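Local coordinates for protein beta-glucuronidase (uncultured Clostridium sp., PDB 6U7J) that probably hydrolyses beta-glucuronides, as a gut microbial family 2 glycoside hydrolase able to release estrogens from their glucuronide conjugates, at residues P418-E423 with D456-F461; D452-K457 with L491-E496; T446-V451 with C466-F471. All blocks are in the same frame, centred on the assembly; numbering follows the deposited sequence.

Contact 1 (P418-E423 with D456-F461); sequences PHSSEE and DKISQF
Lys457 runs alongside the type I turn from His419 to Glu422 and is joined to it at both ends. Its backbone N donates a weak, strongly bent bond to Ser420 O at 3.1 Å. Its CB lies 3.5 Å from that same oxygen. CG stands anti to the carbonyl carbon, and the next two torsions are extended, so the methylenes continue past the turn. CD comes 3.5 Å from Glu423 OE2, the two side chains crossing at about a right angle; this carboxylate meets the aliphatic part of the lysine and forms its salt bridge with Arg426. A bend at the last torsion (chi4 60°) then swings NZ onto Ser421 O at 2.8 Å, which it meets from above the carbonyl plane. NZ donates to Glu455 O as well, so one ammonium group ties together the backbones of both loops. Asp456 makes the second link. With CG anti to the backbone N, it presents OD1 to Ser420 OG, which donates to the anti lone pair at 2.8 Å. The same oxygen takes Ile458 N from above the carboxylate plane, an Asx turn, while the syn lone pair of OD2 receives Ser459 N. These bonds fix the carboxylate's rotation. Beyond them, Ile458 lays CG1 at 3.8 Å from Ser420 CB and brings CD1 obliquely to Pro418 CG at 4.1 Å. The contact thus joins two loops that follow successive strands of the TIM barrel, 409-416 and 445-449. Met449 of the latter strand touches Ser420, Asp456 and Ile458, helix 424-439 lies against Pro418 and Ile458 through Phe429 and Ser425, and Trp494 of helix 480-498 reaches Asp456.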
loop_
_atom_site.group_PDB
_atom_site.type_symbol
_atom_site.label_atom_id
_atom_site.label_comp_id
_atom_site.label_asym_id
_atom_site.label_seq_id
_atom_site.Cartn_x
_atom_site.Cartn_y
_atom_site.Cartn_z
ATOM N N PRO B 418 21.710 11.122 -25.988
ATOM C CA PRO B 418 22.808 10.416 -26.654
ATOM C C PRO B 418 24.104 10.665 -25.903
ATOM O O PRO B 418 24.248 11.639 -25.167
ATOM C CB PRO B 418 22.845 11.060 -28.048
ATOM C CG PRO B 418 22.458 12.485 -27.770
ATOM C CD PRO B 418 21.436 12.423 -26.631
ATOM N N HIS B 419 25.064 9.761 -26.099
ATOM C CA HIS B 419 26.377 9.928 -25.474
ATOM C C HIS B 419 27.167 10.949 -26.293
ATOM O O HIS B 419 28.112 10.633 -27.019
ATOM C CB HIS B 419 27.101 8.596 -25.375
ATOM C CG HIS B 419 28.259 8.619 -24.425
ATOM N ND1 HIS B 419 29.478 8.042 -24.716
ATOM C CD2 HIS B 419 28.382 9.149 -23.183
ATOM C CE1 HIS B 419 30.300 8.218 -23.697
ATOM N NE2 HIS B 419 29.661 8.888 -22.756
ATOM N N SER B 420 26.734 12.204 -26.180
ATOM C CA SER B 420 27.191 13.272 -27.059
ATOM C C SER B 420 28.515 13.889 -26.607
ATOM O O SER B 420 28.929 14.912 -27.162
ATOM C CB SER B 420 26.106 14.354 -27.176
ATOM O OG SER B 420 25.797 14.931 -25.916
ATOM N N SER B 421 29.168 13.296 -25.609
ATOM C CA SER B 421 30.530 13.667 -25.246
ATOM C C SER B 421 31.566 13.105 -26.209
ATOM O O SER B 421 32.706 13.575 -26.205
ATOM C CB SER B 421 30.844 13.159 -23.846
ATOM O OG SER B 421 30.815 11.740 -23.865
ATOM N N GLU B 422 31.200 12.100 -27.013
ATOM C CA GLU B 422 32.117 11.497 -27.972
ATOM C C GLU B 422 32.292 12.398 -29.188
ATOM O O GLU B 422 31.317 12.933 -29.724
ATOM C CB GLU B 422 31.595 10.129 -28.424
ATOM C CG GLU B 422 31.408 9.117 -27.295
ATOM C CD GLU B 422 30.740 7.818 -27.758
ATOM O OE1 GLU B 422 30.867 7.463 -28.949
ATOM O OE2 GLU B 422 30.081 7.150 -26.926
ATOM N N GLU B 423 33.544 12.553 -29.635
ATOM C CA GLU B 423 33.813 13.418 -30.782
ATOM C C GLU B 423 33.106 12.916 -32.035
ATOM O O GLU B 423 32.577 13.714 -32.822
ATOM C CB GLU B 423 35.320 13.528 -31.030
ATOM C CG GLU B 423 35.701 14.437 -32.207
ATOM C CD GLU B 423 35.153 15.857 -32.071
ATOM O OE1 GLU B 423 34.635 16.406 -33.071
ATOM O OE2 GLU B 423 35.230 16.424 -30.967
ATOM N N ASP B 456 29.670 18.055 -23.670
ATOM C CA ASP B 456 28.740 17.981 -24.788
ATOM C C ASP B 456 29.382 18.551 -26.043
ATOM O O ASP B 456 30.154 19.513 -25.989
ATOM C CB ASP B 456 27.446 18.751 -24.505
ATOM C CG ASP B 456 26.518 18.765 -25.713
ATOM O OD1 ASP B 456 26.276 17.673 -26.266
ATOM O OD2 ASP B 456 26.055 19.845 -26.135
ATOM N N LYS B 457 29.037 17.962 -27.186
ATOM C CA LYS B 457 29.610 18.399 -28.446
ATOM C C LYS B 457 28.578 18.615 -29.547
ATOM O O LYS B 457 28.973 18.807 -30.700
ATOM C CB LYS B 457 30.679 17.402 -28.899
ATOM C CG LYS B 457 31.953 17.500 -28.053
ATOM C CD LYS B 457 32.948 16.411 -28.373
ATOM C CE LYS B 457 34.084 16.428 -27.379
ATOM N NZ LYS B 457 33.590 16.209 -25.985
ATOM N N ILE B 458 27.275 18.628 -29.236
ATOM C CA ILE B 458 26.276 18.697 -30.299
ATOM C C ILE B 458 25.223 19.784 -30.096
ATOM O O ILE B 458 24.515 20.144 -31.045
ATOM C CB ILE B 458 25.579 17.334 -30.495
ATOM C CG1 ILE B 458 24.611 17.032 -29.341
ATOM C CG2 ILE B 458 26.600 16.218 -30.673
ATOM C CD1 ILE B 458 23.638 15.874 -29.657
ATOM N N SER B 459 25.099 20.333 -28.888
ATOM C CA SER B 459 23.975 21.238 -28.648
ATOM C C SER B 459 24.094 22.540 -29.428
ATOM O O SER B 459 23.080 23.235 -29.594
ATOM C CB SER B 459 23.812 21.550 -27.157
ATOM O OG SER B 459 23.206 20.454 -26.489
ATOM N N GLN B 460 25.289 22.886 -29.922
ATOM C CA GLN B 460 25.412 24.067 -30.774
ATOM C C GLN B 460 24.527 23.980 -32.019
ATOM O O GLN B 460 24.190 25.019 -32.593
ATOM C CB GLN B 460 26.869 24.283 -31.187
ATOM C CG GLN B 460 27.441 23.187 -32.087
ATOM C CD GLN B 460 28.003 22.026 -31.279
ATOM O OE1 GLN B 460 27.776 21.938 -30.073
ATOM N NE2 GLN B 460 28.732 21.129 -31.939
ATOM N N PHE B 461 24.125 22.774 -32.436
ATOM C CA PHE B 461 23.289 22.622 -33.620
ATOM C C PHE B 461 21.813 22.878 -33.351
ATOM O O PHE B 461 21.036 22.943 -34.310
ATOM C CB PHE B 461 23.451 21.214 -34.217
ATOM C CG PHE B 461 24.880 20.853 -34.554
ATOM C CD1 PHE B 461 25.658 21.685 -35.339
ATOM C CD2 PHE B 461 25.444 19.680 -34.082
ATOM C CE1 PHE B 461 26.974 21.356 -35.643
ATOM C CE2 PHE B 461 26.757 19.344 -34.388
ATOM C CZ PHE B 461 27.522 20.186 -35.170
#

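Contact 2 (D452-K457 with L491-E496); sequences DVEEDK and LIKWHE. Unlike the reference sequence in segment 452-457: Glu455 (reference Asp).
A salt bridge links Lys493 to Glu454, NZ donating to the syn lone pair of OE2 at 2.9 Å, where a TIM-barrel helix, 480-498, meets the loop that follows strand 445-449. Both chains bend to reach it: Glu454 turns at chi2 (90°), Lys493 at chi3 (-63°), and the two cross obliquely. The loop has a second tie to this helix one turn further on, since Lys497 NZ donates to both Val453 O and Asp456 O. Within the loop, Asp452 O receives Glu455 N at 2.9 Å, residues 453-455 have helical backbone angles, and Val453 points toward the helix.

Next to the salt bridge, Val453 carries most of the packing. Its CG1, in the crowded position between the backbone N and the carbonyl carbon, lies 3.9 Å from Lys493 CE and so shares in lining the lysine's aliphatic chain. CG2, anti to the backbone N, lies 3.5 Å from Trp494 CD2. Asp456 CB comes against the far end of the indole, 4.1 Å from CH2 of Trp494. The ring's own NE1 is held by Asp490, one turn back on the helix. The valine's CB makes a CH-pi contact over the six-membered ring of Trp494, 18° off the normal, and approaches CE2 to 3.4 Å.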
loop_
_atom_site.group_PDB
_atom_site.type_symbol
_atom_site.label_atom_id
_atom_site.label_comp_id
_atom_site.label_asym_id
_atom_site.label_seq_id
_atom_site.Cartn_x
_atom_site.Cartn_y
_atom_site.Cartn_z
ATOM N N ASP B 452 27.790 15.770 -19.258
ATOM C CA ASP B 452 28.181 17.021 -18.619
ATOM C C ASP B 452 28.302 18.140 -19.653
ATOM O O ASP B 452 28.713 17.912 -20.797
ATOM C CB ASP B 452 29.506 16.844 -17.866
ATOM C CG ASP B 452 29.422 15.791 -16.753
ATOM O OD1 ASP B 452 28.371 15.713 -16.072
ATOM O OD2 ASP B 452 30.410 15.045 -16.545
ATOM N N VAL B 453 27.935 19.359 -19.246
ATOM C CA VAL B 453 27.930 20.482 -20.181
ATOM C C VAL B 453 29.322 20.734 -20.750
ATOM O O VAL B 453 29.464 21.108 -21.922
ATOM C CB VAL B 453 27.361 21.745 -19.505
ATOM C CG1 VAL B 453 28.126 22.066 -18.219
ATOM C CG2 VAL B 453 27.400 22.922 -20.465
ATOM N N GLU B 454 30.368 20.517 -19.949
ATOM C CA GLU B 454 31.731 20.674 -20.447
ATOM C C GLU B 454 32.038 19.699 -21.577
ATOM O O GLU B 454 32.816 20.022 -22.479
ATOM C CB GLU B 454 32.735 20.482 -19.306
ATOM C CG GLU B 454 32.522 21.425 -18.138
ATOM C CD GLU B 454 31.579 20.846 -17.094
ATOM O OE1 GLU B 454 31.019 19.750 -17.342
ATOM O OE2 GLU B 454 31.396 21.487 -16.031
ATOM N N GLU B 455 31.427 18.513 -21.562
ATOM C CA GLU B 455 31.768 17.480 -22.525
ATOM C C GLU B 455 30.838 17.420 -23.729
ATOM O O GLU B 455 31.203 16.795 -24.731
ATOM C CB GLU B 455 31.788 16.117 -21.832
ATOM C CG GLU B 455 32.615 16.110 -20.561
ATOM C CD GLU B 455 33.663 15.012 -20.558
ATOM O OE1 GLU B 455 34.038 14.559 -19.455
ATOM O OE2 GLU B 455 34.108 14.598 -21.656
ATOM N N ASP B 456 29.670 18.055 -23.670
ATOM C CA ASP B 456 28.740 17.981 -24.788
ATOM C C ASP B 456 29.382 18.551 -26.043
ATOM O O ASP B 456 30.154 19.513 -25.989
ATOM C CB ASP B 456 27.446 18.751 -24.505
ATOM C CG ASP B 456 26.518 18.765 -25.713
ATOM O OD1 ASP B 456 26.276 17.673 -26.266
ATOM O OD2 ASP B 456 26.055 19.845 -26.135
ATOM N N LYS B 457 29.037 17.962 -27.186
ATOM C CA LYS B 457 29.610 18.399 -28.446
ATOM C C LYS B 457 28.578 18.615 -29.547
ATOM O O LYS B 457 28.973 18.807 -30.700
ATOM C CB LYS B 457 30.679 17.402 -28.899
ATOM C CG LYS B 457 31.953 17.500 -28.053
ATOM C CD LYS B 457 32.948 16.411 -28.373
ATOM C CE LYS B 457 34.084 16.428 -27.379
ATOM N NZ LYS B 457 33.590 16.209 -25.985
ATOM N N LEU B 491 22.523 25.141 -14.780
ATOM C CA LEU B 491 21.743 25.930 -15.724
ATOM C C LEU B 491 22.572 27.063 -16.312
ATOM O O LEU B 491 22.527 27.317 -17.524
ATOM C CB LEU B 491 20.508 26.507 -15.026
ATOM C CG LEU B 491 19.358 25.559 -14.720
ATOM C CD1 LEU B 491 18.289 26.307 -13.937
ATOM C CD2 LEU B 491 18.809 24.997 -16.028
ATOM N N ILE B 492 23.337 27.754 -15.463
ATOM C CA ILE B 492 24.067 28.926 -15.929
ATOM C C ILE B 492 25.214 28.508 -16.845
ATOM O O ILE B 492 25.501 29.185 -17.841
ATOM C CB ILE B 492 24.541 29.768 -14.730
ATOM C CG1 ILE B 492 23.335 30.380 -14.008
ATOM C CG2 ILE B 492 25.465 30.884 -15.194
ATOM C CD1 ILE B 492 23.693 31.066 -12.703
ATOM N N LYS B 493 25.862 27.374 -16.547
ATOM C CA LYS B 493 26.910 26.866 -17.433
ATOM C C LYS B 493 26.359 26.509 -18.819
ATOM O O LYS B 493 27.006 26.785 -19.837
ATOM C CB LYS B 493 27.606 25.660 -16.795
ATOM C CG LYS B 493 28.349 26.027 -15.510
ATOM C CD LYS B 493 29.392 24.995 -15.090
ATOM C CE LYS B 493 28.762 23.657 -14.763
ATOM N NZ LYS B 493 29.690 22.760 -14.007
ATOM N N TRP B 494 25.164 25.912 -18.884
ATOM C CA TRP B 494 24.578 25.574 -20.186
ATOM C C TRP B 494 24.251 26.835 -20.986
ATOM O O TRP B 494 24.416 26.869 -22.213
ATOM C CB TRP B 494 23.314 24.718 -20.006
ATOM C CG TRP B 494 23.563 23.266 -19.659
ATOM C CD1 TRP B 494 23.459 22.692 -18.428
ATOM C CD2 TRP B 494 23.945 22.217 -20.560
ATOM N NE1 TRP B 494 23.759 21.352 -18.501
ATOM C CE2 TRP B 494 24.058 21.035 -19.799
ATOM C CE3 TRP B 494 24.208 22.163 -21.936
ATOM C CZ2 TRP B 494 24.422 19.813 -20.363
ATOM C CZ3 TRP B 494 24.570 20.947 -22.497
ATOM C CH2 TRP B 494 24.673 19.789 -21.711
ATOM N N HIS B 495 23.772 27.879 -20.313
ATOM C CA HIS B 495 23.447 29.107 -21.029
ATOM C C HIS B 495 24.706 29.818 -21.501
ATOM O O HIS B 495 24.759 30.319 -22.633
ATOM C CB HIS B 495 22.634 30.037 -20.143
ATOM C CG HIS B 495 22.242 31.308 -20.821
ATOM N ND1 HIS B 495 21.518 31.328 -21.995
ATOM C CD2 HIS B 495 22.466 32.603 -20.492
ATOM C CE1 HIS B 495 21.312 32.581 -22.359
ATOM N NE2 HIS B 495 21.876 33.373 -21.465
ATOM N N GLU B 496 25.729 29.868 -20.651
ATOM C CA GLU B 496 26.958 30.545 -21.041
ATOM C C GLU B 496 27.634 29.833 -22.209
ATOM O O GLU B 496 28.179 30.487 -23.104
ATOM C CB GLU B 496 27.898 30.657 -19.837
ATOM C CG GLU B 496 27.604 31.875 -18.961
ATOM C CD GLU B 496 28.384 31.877 -17.651
ATOM O OE1 GLU B 496 29.031 30.851 -17.338
ATOM O OE2 GLU B 496 28.343 32.903 -16.927
#

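Contact 3 (T446-V451 with C466-F471); sequences TGTMNV and CINRYF
Strands 446-449 and 466-468 run parallel, their short axes 4.3 Å apart at closest approach and inclined by 26°. Met449 straddles Ile467 in the manner of a parallel sheet: its N donates to Cys466 O at 2.8 Å, and its O accepts Asn468 N at 2.8 Å in a nearly straight bond (168°) that runs almost along the C=O axis. One step earlier a water takes the place of a direct bond, donating to Gly447 O at 2.8 Å and accepting from Cys466 N.

Beyond the strands Arg469 continues the pairing with its side chain. The chain bends at chi2 (-59°), and the guanidinium meets the departing loop with its edge. NH1 donates to Asn450 O at 3.1 Å and also bonds Asn468 O, while NH2 donates to Val451 O at 3.0 Å; the two loop carbonyls are met from above their own planes. NE forms a salt bridge with Asp490, so all three nitrogens are engaged and the group's rotation is well fixed.

On one face of the sheet, Thr448 CG2 packs 3.9 Å from Cys466 CB, and Thr448 crosses Asn468 obliquely. Their polar ends turn to residues on or just after the neighbouring strands: Thr448 OG1 bonds Asn416, Asn468 OD1 bonds Thr505, and Asn468 ND2 bonds Glu417, which follows strand 409-416. On the other face, Met449 CB lies 4.2 Å from Ile467 CG2, and Trp494 packs against both side chains. The pair are adjacent strands of the TIM barrel, flanked by 409-416 on the Thr448 strand's far side and by 502-506 beyond Cys466. The Thr448 face looks into the barrel, while helix 480-498 covers Met449 and Ile467 from outside.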
loop_
_atom_site.group_PDB
_atom_site.type_symbol
_atom_site.label_atom_id
_atom_site.label_comp_id
_atom_site.label_asym_id
_atom_site.label_seq_id
_atom_site.Cartn_x
_atom_site.Cartn_y
_atom_site.Cartn_z
ATOM N N THR B 446 15.658 20.463 -31.462
ATOM C CA THR B 446 16.373 20.228 -30.207
ATOM C C THR B 446 16.663 18.740 -30.028
ATOM O O THR B 446 16.335 17.903 -30.875
ATOM C CB THR B 446 15.597 20.766 -28.997
ATOM O OG1 THR B 446 16.415 20.676 -27.823
ATOM C CG2 THR B 446 14.329 19.964 -28.757
ATOM N N GLY B 447 17.329 18.441 -28.917
ATOM C CA GLY B 447 17.574 17.096 -28.425
ATOM C C GLY B 447 17.972 17.250 -26.973
ATOM O O GLY B 447 18.478 18.302 -26.573
ATOM N N THR B 448 17.716 16.220 -26.170
ATOM C CA THR B 448 17.918 16.360 -24.738
ATOM C C THR B 448 19.275 15.814 -24.320
ATOM O O THR B 448 19.764 14.815 -24.853
ATOM C CB THR B 448 16.824 15.661 -23.925
ATOM O OG1 THR B 448 16.969 14.237 -24.046
ATOM C CG2 THR B 448 15.453 16.097 -24.402
ATOM N N MET B 449 19.857 16.471 -23.321
ATOM C CA MET B 449 21.201 16.200 -22.844
ATOM C C MET B 449 21.170 15.449 -21.529
ATOM O O MET B 449 20.365 15.756 -20.643
ATOM C CB MET B 449 21.969 17.508 -22.617
ATOM C CG MET B 449 22.240 18.314 -23.867
ATOM S SD MET B 449 23.526 17.514 -24.810
ATOM C CE MET B 449 22.539 16.815 -26.137
ATOM N N ASN B 450 22.098 14.512 -21.377
ATOM C CA ASN B 450 22.447 14.027 -20.052
ATOM C C ASN B 450 23.932 14.123 -19.722
ATOM O O ASN B 450 24.258 14.170 -18.535
ATOM C CB ASN B 450 21.979 12.577 -19.863
ATOM C CG ASN B 450 22.946 11.592 -20.435
ATOM O OD1 ASN B 450 23.113 11.517 -21.649
ATOM N ND2 ASN B 450 23.619 10.843 -19.572
ATOM N N VAL B 451 24.839 14.175 -20.711
ATOM C CA VAL B 451 26.280 14.270 -20.447
ATOM C C VAL B 451 26.592 15.628 -19.830
ATOM O O VAL B 451 25.771 16.549 -19.893
ATOM C CB VAL B 451 27.123 14.072 -21.722
ATOM C CG1 VAL B 451 26.828 12.733 -22.404
ATOM C CG2 VAL B 451 26.907 15.233 -22.685
ATOM N N CYS B 466 18.068 21.503 -24.215
ATOM C CA CYS B 466 17.176 20.710 -23.371
ATOM C C CYS B 466 18.044 19.797 -22.513
ATOM O O CYS B 466 18.847 19.028 -23.055
ATOM C CB CYS B 466 16.219 19.895 -24.243
ATOM S SG CYS B 466 14.928 20.879 -25.029
ATOM N N ILE B 467 17.905 19.881 -21.192
ATOM C CA ILE B 467 18.738 19.089 -20.295
ATOM C C ILE B 467 17.865 18.244 -19.373
ATOM O O ILE B 467 16.822 18.698 -18.881
ATOM C CB ILE B 467 19.716 19.966 -19.478
ATOM C CG1 ILE B 467 18.970 20.841 -18.459
ATOM C CG2 ILE B 467 20.549 20.834 -20.418
ATOM C CD1 ILE B 467 19.884 21.628 -17.546
ATOM N N ASN B 468 18.296 17.000 -19.168
ATOM C CA ASN B 468 17.685 16.069 -18.231
ATOM C C ASN B 468 18.556 16.039 -16.980
ATOM O O ASN B 468 19.715 15.614 -17.036
ATOM C CB ASN B 468 17.575 14.669 -18.839
ATOM C CG ASN B 468 16.554 14.591 -19.975
ATOM O OD1 ASN B 468 15.836 15.554 -20.255
ATOM N ND2 ASN B 468 16.483 13.431 -20.627
ATOM N N ARG B 469 18.007 16.486 -15.857
ATOM C CA ARG B 469 18.821 16.728 -14.676
ATOM C C ARG B 469 18.079 16.233 -13.452
ATOM O O ARG B 469 16.924 16.607 -13.236
ATOM C CB ARG B 469 19.151 18.220 -14.532
ATOM C CG ARG B 469 20.325 18.668 -15.408
ATOM C CD ARG B 469 21.559 17.885 -15.042
ATOM N NE ARG B 469 22.724 18.163 -15.871
ATOM C CZ ARG B 469 23.165 17.346 -16.823
ATOM N NH1 ARG B 469 22.512 16.213 -17.082
ATOM N NH2 ARG B 469 24.264 17.647 -17.513
ATOM N N TYR B 470 18.749 15.413 -12.650
ATOM C CA TYR B 470 18.138 14.746 -11.513
ATOM C C TYR B 470 18.951 15.002 -10.254
ATOM O O TYR B 470 19.337 14.086 -9.518
ATOM C CB TYR B 470 18.006 13.255 -11.779
ATOM C CG TYR B 470 17.037 12.907 -12.868
ATOM C CD1 TYR B 470 15.695 12.737 -12.584
ATOM C CD2 TYR B 470 17.463 12.730 -14.185
ATOM C CE1 TYR B 470 14.795 12.395 -13.554
ATOM C CE2 TYR B 470 16.557 12.376 -15.190
ATOM C CZ TYR B 470 15.223 12.213 -14.857
ATOM O OH TYR B 470 14.295 11.874 -15.801
ATOM N N PHE B 471 19.240 16.275 -10.007
ATOM C CA PHE B 471 19.821 16.648 -8.733
ATOM C C PHE B 471 18.847 16.308 -7.613
ATOM O O PHE B 471 17.643 16.539 -7.723
ATOM C CB PHE B 471 20.176 18.132 -8.741
ATOM C CG PHE B 471 21.301 18.474 -9.700
ATOM C CD1 PHE B 471 22.575 17.956 -9.508
ATOM C CD2 PHE B 471 21.082 19.295 -10.788
ATOM C CE1 PHE B 471 23.613 18.266 -10.387
ATOM C CE2 PHE B 471 22.115 19.610 -11.664
ATOM C CZ PHE B 471 23.378 19.101 -11.459
HETATM O O HOH W 1 20.127 20.478 -26.088
#

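The three contacts cluster at the C-terminal end of the barrel strands, their centres about 10 to 11 Å apart. Met449 of contact 3 is the common neighbour: its SD lies 3.1 Å from OD1 of Asp456, which with Lys457 is shared by contacts 1 and 2, and its CG lies 3.6 Å from Trp494 CH2. Trp494 also joins contact 2 to the sheet of contact 3 through CE2, 3.6 Å from Ile467 CG2. Contact 1 meets contact 3 where Ser420 OG approaches Val451 CG2 at 3.4 Å. Strands 409-416 and 502-506, which flank contact 3, are those whose C-terminal ends carry the catalytic glutamates in family 2 enzymes, so the cluster probably borders the active site.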